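Long-range contact in electron transfer flavoprotein, alpha subunit (PDB 7KOE), which probably transfers electrons through bound flavin-adenine dinucleotide, as the alpha subunit of an electron transfer flavoprotein: residues S22-R30 with V53-D63. Numbering follows the deposited sequence.
Sequences SWELIGKAR and VAKEAIQRGAD
Trp-23 lays its indole as a knob among Val-53, Glu-56, Ala-57 and Arg-60. Arg-60 CG sits over one face in a CH-pi contact, 3.9 Å from the centroid of the five-membered ring of Trp-23, and the guanidinium of Arg-60 runs on nearly parallel to the indole, 9° between planes. Glu-56 CG comes in obliquely, 3.7 Å from Trp-23 CZ2; Val-53 CG2 meets the ring edge 3.8 Å from Trp-23 CZ2. Within helix 51-60, Arg-60 NE and Glu-56 OE2 form a salt bridge (3.5 Å) whose hydrogen bond is weak, while Arg-60 NH1 bonds to Leu-171 O. Replacing Trp-23 by alanine is likely to open a gap between the helices and leave the Arg-60 chain without its aromatic partner. One turn on, Ile-26 CD1 packs 3.8 Å from Ala-57 CB, and its CG2 rests against Arg-60 O and Ala-62 N, around Gly-61, the first residue past the helix. Arg-30, bent at chi2 and chi3, brings NH1 within 2.8 Å of Asp-63 OD1 in a salt bridge, planes 62° apart; OD1 also pairs with Arg-177. Helices 21-33 and 51-60, following adjacent strands 6-9 and 40-46 and running 37° apart, thus join through apolar and aromatic packing, pinned at one end by charge.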
ATOM      1  N   SER B  22      37.202 -19.812 -34.461  1.00 57.06           N
ATOM      2  CA  SER B  22      36.891 -19.497 -35.850  1.00 57.06           C
ATOM      3  C   SER B  22      35.836 -20.436 -36.413  1.00 57.06           C
ATOM      4  O   SER B  22      35.045 -20.033 -37.272  1.00 57.06           O
ATOM      5  CB  SER B  22      38.162 -19.571 -36.688  1.00 57.06           C
ATOM      6  OG  SER B  22      39.127 -18.652 -36.212  1.00 57.06           O
ATOM      7  N   TRP B  23      35.786 -21.671 -35.922  1.00 61.66           N
ATOM      8  CA  TRP B  23      34.817 -22.648 -36.385  1.00 61.66           C
ATOM      9  C   TRP B  23      33.620 -22.791 -35.458  1.00 61.66           C
ATOM     10  O   TRP B  23      32.636 -23.431 -35.841  1.00 61.66           O
ATOM     11  CB  TRP B  23      35.493 -24.006 -36.570  1.00 61.66           C
ATOM     12  CG  TRP B  23      36.738 -23.920 -37.387  1.00 61.66           C
ATOM     13  CD1 TRP B  23      36.923 -23.203 -38.534  1.00 61.66           C
ATOM     14  CD2 TRP B  23      37.978 -24.570 -37.117  1.00 61.66           C
ATOM     15  NE1 TRP B  23      38.202 -23.368 -38.995  1.00 61.66           N
ATOM     16  CE2 TRP B  23      38.872 -24.206 -38.142  1.00 61.66           C
ATOM     17  CE3 TRP B  23      38.420 -25.429 -36.109  1.00 61.66           C
ATOM     18  CZ2 TRP B  23      40.181 -24.671 -38.188  1.00 61.66           C
ATOM     19  CZ3 TRP B  23      39.718 -25.890 -36.154  1.00 61.66           C
ATOM     20  CH2 TRP B  23      40.586 -25.510 -37.186  1.00 61.66           C
ATOM     21  N   GLU B  24      33.678 -22.223 -34.252  1.00 62.49           N
ATOM     22  CA  GLU B  24      32.484 -22.147 -33.419  1.00 62.49           C
ATOM     23  C   GLU B  24      31.601 -20.981 -33.829  1.00 62.49           C
ATOM     24  O   GLU B  24      30.390 -21.014 -33.598  1.00 62.49           O
ATOM     25  CB  GLU B  24      32.869 -22.024 -31.946  1.00 62.49           C
ATOM     26  CG  GLU B  24      33.939 -23.006 -31.530  1.00 62.49           C
ATOM     27  CD  GLU B  24      33.972 -23.292 -30.048  1.00 62.49           C
ATOM     28  OE1 GLU B  24      34.990 -22.965 -29.404  1.00 62.49           O
ATOM     29  OE2 GLU B  24      33.009 -23.883 -29.533  1.00 62.49           O
ATOM     30  N   LEU B  25      32.187 -19.952 -34.440  1.00 54.91           N
ATOM     31  CA  LEU B  25      31.413 -18.841 -34.970  1.00 54.91           C
ATOM     32  C   LEU B  25      30.889 -19.113 -36.366  1.00 54.91           C
ATOM     33  O   LEU B  25      29.846 -18.570 -36.745  1.00 54.91           O
ATOM     34  CB  LEU B  25      32.255 -17.567 -34.996  1.00 54.91           C
ATOM     35  CG  LEU B  25      32.646 -17.013 -33.633  1.00 54.91           C
ATOM     36  CD1 LEU B  25      33.173 -15.609 -33.794  1.00 54.91           C
ATOM     37  CD2 LEU B  25      31.469 -17.059 -32.683  1.00 54.91           C
ATOM     38  N   ILE B  26      31.610 -19.920 -37.143  1.00 56.09           N
ATOM     39  CA  ILE B  26      31.098 -20.388 -38.424  1.00 56.09           C
ATOM     40  C   ILE B  26      29.873 -21.267 -38.204  1.00 56.09           C
ATOM     41  O   ILE B  26      28.860 -21.138 -38.903  1.00 56.09           O
ATOM     42  CB  ILE B  26      32.222 -21.109 -39.194  1.00 56.09           C
ATOM     43  CG1 ILE B  26      33.043 -20.098 -39.993  1.00 56.09           C
ATOM     44  CG2 ILE B  26      31.694 -22.197 -40.102  1.00 56.09           C
ATOM     45  CD1 ILE B  26      34.357 -20.640 -40.479  1.00 56.09           C
ATOM     46  N   GLY B  27      29.924 -22.131 -37.188  1.00 58.14           N
ATOM     47  CA  GLY B  27      28.769 -22.945 -36.857  1.00 58.14           C
ATOM     48  C   GLY B  27      27.642 -22.161 -36.217  1.00 58.14           C
ATOM     49  O   GLY B  27      26.471 -22.523 -36.366  1.00 58.14           O
ATOM     50  N   LYS B  28      27.969 -21.087 -35.499  1.00 57.23           N
ATOM     51  CA  LYS B  28      26.928 -20.260 -34.900  1.00 57.23           C
ATOM     52  C   LYS B  28      26.240 -19.403 -35.952  1.00 57.23           C
ATOM     53  O   LYS B  28      25.021 -19.200 -35.896  1.00 57.23           O
ATOM     54  CB  LYS B  28      27.521 -19.387 -33.794  1.00 57.23           C
ATOM     55  CG  LYS B  28      26.543 -18.426 -33.135  1.00 57.23           C
ATOM     56  CD  LYS B  28      25.353 -19.155 -32.541  1.00 57.23           C
ATOM     57  CE  LYS B  28      24.189 -18.208 -32.334  1.00 57.23           C
ATOM     58  NZ  LYS B  28      22.978 -18.913 -31.838  1.00 57.23           N
ATOM     59  N   ALA B  29      27.001 -18.911 -36.932  1.00 55.29           N
ATOM     60  CA  ALA B  29      26.419 -18.110 -38.001  1.00 55.29           C
ATOM     61  C   ALA B  29      25.530 -18.934 -38.923  1.00 55.29           C
ATOM     62  O   ALA B  29      24.667 -18.363 -39.596  1.00 55.29           O
ATOM     63  CB  ALA B  29      27.525 -17.427 -38.800  1.00 55.29           C
ATOM     64  N   ARG B  30      25.728 -20.256 -38.974  1.00 60.20           N
ATOM     65  CA  ARG B  30      24.780 -21.127 -39.661  1.00 60.20           C
ATOM     66  C   ARG B  30      23.419 -21.097 -38.982  1.00 60.20           C
ATOM     67  O   ARG B  30      22.384 -21.044 -39.655  1.00 60.20           O
ATOM     68  CB  ARG B  30      25.313 -22.558 -39.705  1.00 60.20           C
ATOM     69  CG  ARG B  30      26.443 -22.764 -40.685  1.00 60.20           C
ATOM     70  CD  ARG B  30      26.054 -22.287 -42.066  1.00 60.20           C
ATOM     71  NE  ARG B  30      25.199 -23.231 -42.770  1.00 60.20           N
ATOM     72  CZ  ARG B  30      24.536 -22.937 -43.883  1.00 60.20           C
ATOM     73  NH1 ARG B  30      24.635 -21.725 -44.412  1.00 60.20           N
ATOM     74  NH2 ARG B  30      23.778 -23.853 -44.469  1.00 60.20           N
ATOM     75  N   VAL B  53      43.542 -24.320 -44.301  1.00 59.10           N
ATOM     76  CA  VAL B  53      42.478 -23.971 -43.373  1.00 59.10           C
ATOM     77  C   VAL B  53      41.318 -23.252 -44.058  1.00 59.10           C
ATOM     78  O   VAL B  53      40.185 -23.306 -43.551  1.00 59.10           O
ATOM     79  CB  VAL B  53      43.039 -23.128 -42.200  1.00 59.10           C
ATOM     80  CG1 VAL B  53      43.475 -21.744 -42.653  1.00 59.10           C
ATOM     81  CG2 VAL B  53      42.095 -23.087 -41.002  1.00 59.10           C
ATOM     82  N   ALA B  54      41.533 -22.632 -45.226  1.00 60.77           N
ATOM     83  CA  ALA B  54      40.434 -22.013 -45.961  1.00 60.77           C
ATOM     84  C   ALA B  54      39.463 -23.056 -46.498  1.00 60.77           C
ATOM     85  O   ALA B  54      38.264 -22.783 -46.615  1.00 60.77           O
ATOM     86  CB  ALA B  54      40.978 -21.156 -47.101  1.00 60.77           C
ATOM     87  N   LYS B  55      39.956 -24.250 -46.821  1.00 61.21           N
ATOM     88  CA  LYS B  55      39.074 -25.369 -47.115  1.00 61.21           C
ATOM     89  C   LYS B  55      38.502 -25.994 -45.852  1.00 61.21           C
ATOM     90  O   LYS B  55      37.428 -26.603 -45.907  1.00 61.21           O
ATOM     91  CB  LYS B  55      39.820 -26.435 -47.917  1.00 61.21           C
ATOM     92  CG  LYS B  55      40.154 -26.026 -49.339  1.00 61.21           C
ATOM     93  CD  LYS B  55      40.339 -27.243 -50.229  1.00 61.21           C
ATOM     94  CE  LYS B  55      41.418 -28.170 -49.691  1.00 61.21           C
ATOM     95  NZ  LYS B  55      42.779 -27.615 -49.913  1.00 61.21           N
ATOM     96  N   GLU B  56      39.200 -25.860 -44.721  1.00 64.36           N
ATOM     97  CA  GLU B  56      38.688 -26.384 -43.460  1.00 64.36           C
ATOM     98  C   GLU B  56      37.493 -25.578 -42.969  1.00 64.36           C
ATOM     99  O   GLU B  56      36.605 -26.129 -42.311  1.00 64.36           O
ATOM    100  CB  GLU B  56      39.810 -26.401 -42.416  1.00 64.36           C
ATOM    101  CG  GLU B  56      39.448 -26.969 -41.051  1.00 64.36           C
ATOM    102  CD  GLU B  56      39.131 -28.450 -41.087  1.00 64.36           C
ATOM    103  OE1 GLU B  56      39.660 -29.161 -41.965  1.00 64.36           O
ATOM    104  OE2 GLU B  56      38.346 -28.907 -40.229  1.00 64.36           O
ATOM    105  N   ALA B  57      37.439 -24.287 -43.305  1.00 60.79           N
ATOM    106  CA  ALA B  57      36.304 -23.460 -42.913  1.00 60.79           C
ATOM    107  C   ALA B  57      35.033 -23.881 -43.637  1.00 60.79           C
ATOM    108  O   ALA B  57      33.945 -23.873 -43.048  1.00 60.79           O
ATOM    109  CB  ALA B  57      36.610 -21.990 -43.188  1.00 60.79           C
ATOM    110  N   ILE B  58      35.155 -24.274 -44.907  1.00 64.08           N
ATOM    111  CA  ILE B  58      33.994 -24.692 -45.682  1.00 64.08           C
ATOM    112  C   ILE B  58      33.478 -26.039 -45.196  1.00 64.08           C
ATOM    113  O   ILE B  58      32.271 -26.303 -45.242  1.00 64.08           O
ATOM    114  CB  ILE B  58      34.348 -24.719 -47.178  1.00 64.08           C
ATOM    115  CG1 ILE B  58      35.146 -23.469 -47.539  1.00 64.08           C
ATOM    116  CG2 ILE B  58      33.096 -24.781 -48.026  1.00 64.08           C
ATOM    117  CD1 ILE B  58      35.508 -23.369 -48.995  1.00 64.08           C
ATOM    118  N   GLN B  59      34.367 -26.904 -44.707  1.00 69.25           N
ATOM    119  CA  GLN B  59      33.920 -28.142 -44.083  1.00 69.25           C
ATOM    120  C   GLN B  59      33.244 -27.896 -42.742  1.00 69.25           C
ATOM    121  O   GLN B  59      32.410 -28.707 -42.327  1.00 69.25           O
ATOM    122  CB  GLN B  59      35.097 -29.097 -43.905  1.00 69.25           C
ATOM    123  CG  GLN B  59      35.760 -29.499 -45.204  1.00 69.25           C
ATOM    124  CD  GLN B  59      36.972 -30.373 -44.987  1.00 69.25           C
ATOM    125  OE1 GLN B  59      37.043 -31.123 -44.014  1.00 69.25           O
ATOM    126  NE2 GLN B  59      37.939 -30.278 -45.891  1.00 69.25           N
ATOM    127  N   ARG B  60      33.576 -26.799 -42.060  1.00 64.58           N
ATOM    128  CA  ARG B  60      32.929 -26.476 -40.796  1.00 64.58           C
ATOM    129  C   ARG B  60      31.614 -25.733 -40.983  1.00 64.58           C
ATOM    130  O   ARG B  60      30.836 -25.632 -40.031  1.00 64.58           O
ATOM    131  CB  ARG B  60      33.863 -25.648 -39.913  1.00 64.58           C
ATOM    132  CG  ARG B  60      35.095 -26.394 -39.449  1.00 64.58           C
ATOM    133  CD  ARG B  60      34.763 -27.409 -38.384  1.00 64.58           C
ATOM    134  NE  ARG B  60      35.966 -28.032 -37.843  1.00 64.58           N
ATOM    135  CZ  ARG B  60      35.983 -28.812 -36.768  1.00 64.58           C
ATOM    136  NH1 ARG B  60      34.859 -29.070 -36.116  1.00 64.58           N
ATOM    137  NH2 ARG B  60      37.124 -29.334 -36.346  1.00 64.58           N
ATOM    138  N   GLY B  61      31.349 -25.209 -42.174  1.00 59.88           N
ATOM    139  CA  GLY B  61      30.053 -24.616 -42.428  1.00 59.88           C
ATOM    140  C   GLY B  61      30.090 -23.258 -43.096  1.00 59.88           C
ATOM    141  O   GLY B  61      29.044 -22.628 -43.262  1.00 59.88           O
ATOM    142  N   ALA B  62      31.272 -22.786 -43.477  1.00 58.36           N
ATOM    143  CA  ALA B  62      31.365 -21.525 -44.199  1.00 58.36           C
ATOM    144  C   ALA B  62      30.811 -21.709 -45.603  1.00 58.36           C
ATOM    145  O   ALA B  62      31.218 -22.632 -46.319  1.00 58.36           O
ATOM    146  CB  ALA B  62      32.809 -21.041 -44.251  1.00 58.36           C
ATOM    147  N   ASP B  63      29.856 -20.857 -45.985  1.00 60.66           N
ATOM    148  CA  ASP B  63      29.294 -20.953 -47.328  1.00 60.66           C
ATOM    149  C   ASP B  63      30.318 -20.534 -48.369  1.00 60.66           C
ATOM    150  O   ASP B  63      30.577 -21.271 -49.325  1.00 60.66           O
ATOM    151  CB  ASP B  63      28.037 -20.092 -47.444  1.00 60.66           C
ATOM    152  CG  ASP B  63      26.911 -20.589 -46.569  1.00 60.66           C
ATOM    153  OD1 ASP B  63      27.182 -21.366 -45.631  1.00 60.66           O
ATOM    154  OD2 ASP B  63      25.753 -20.196 -46.813  1.00 60.66           O
TER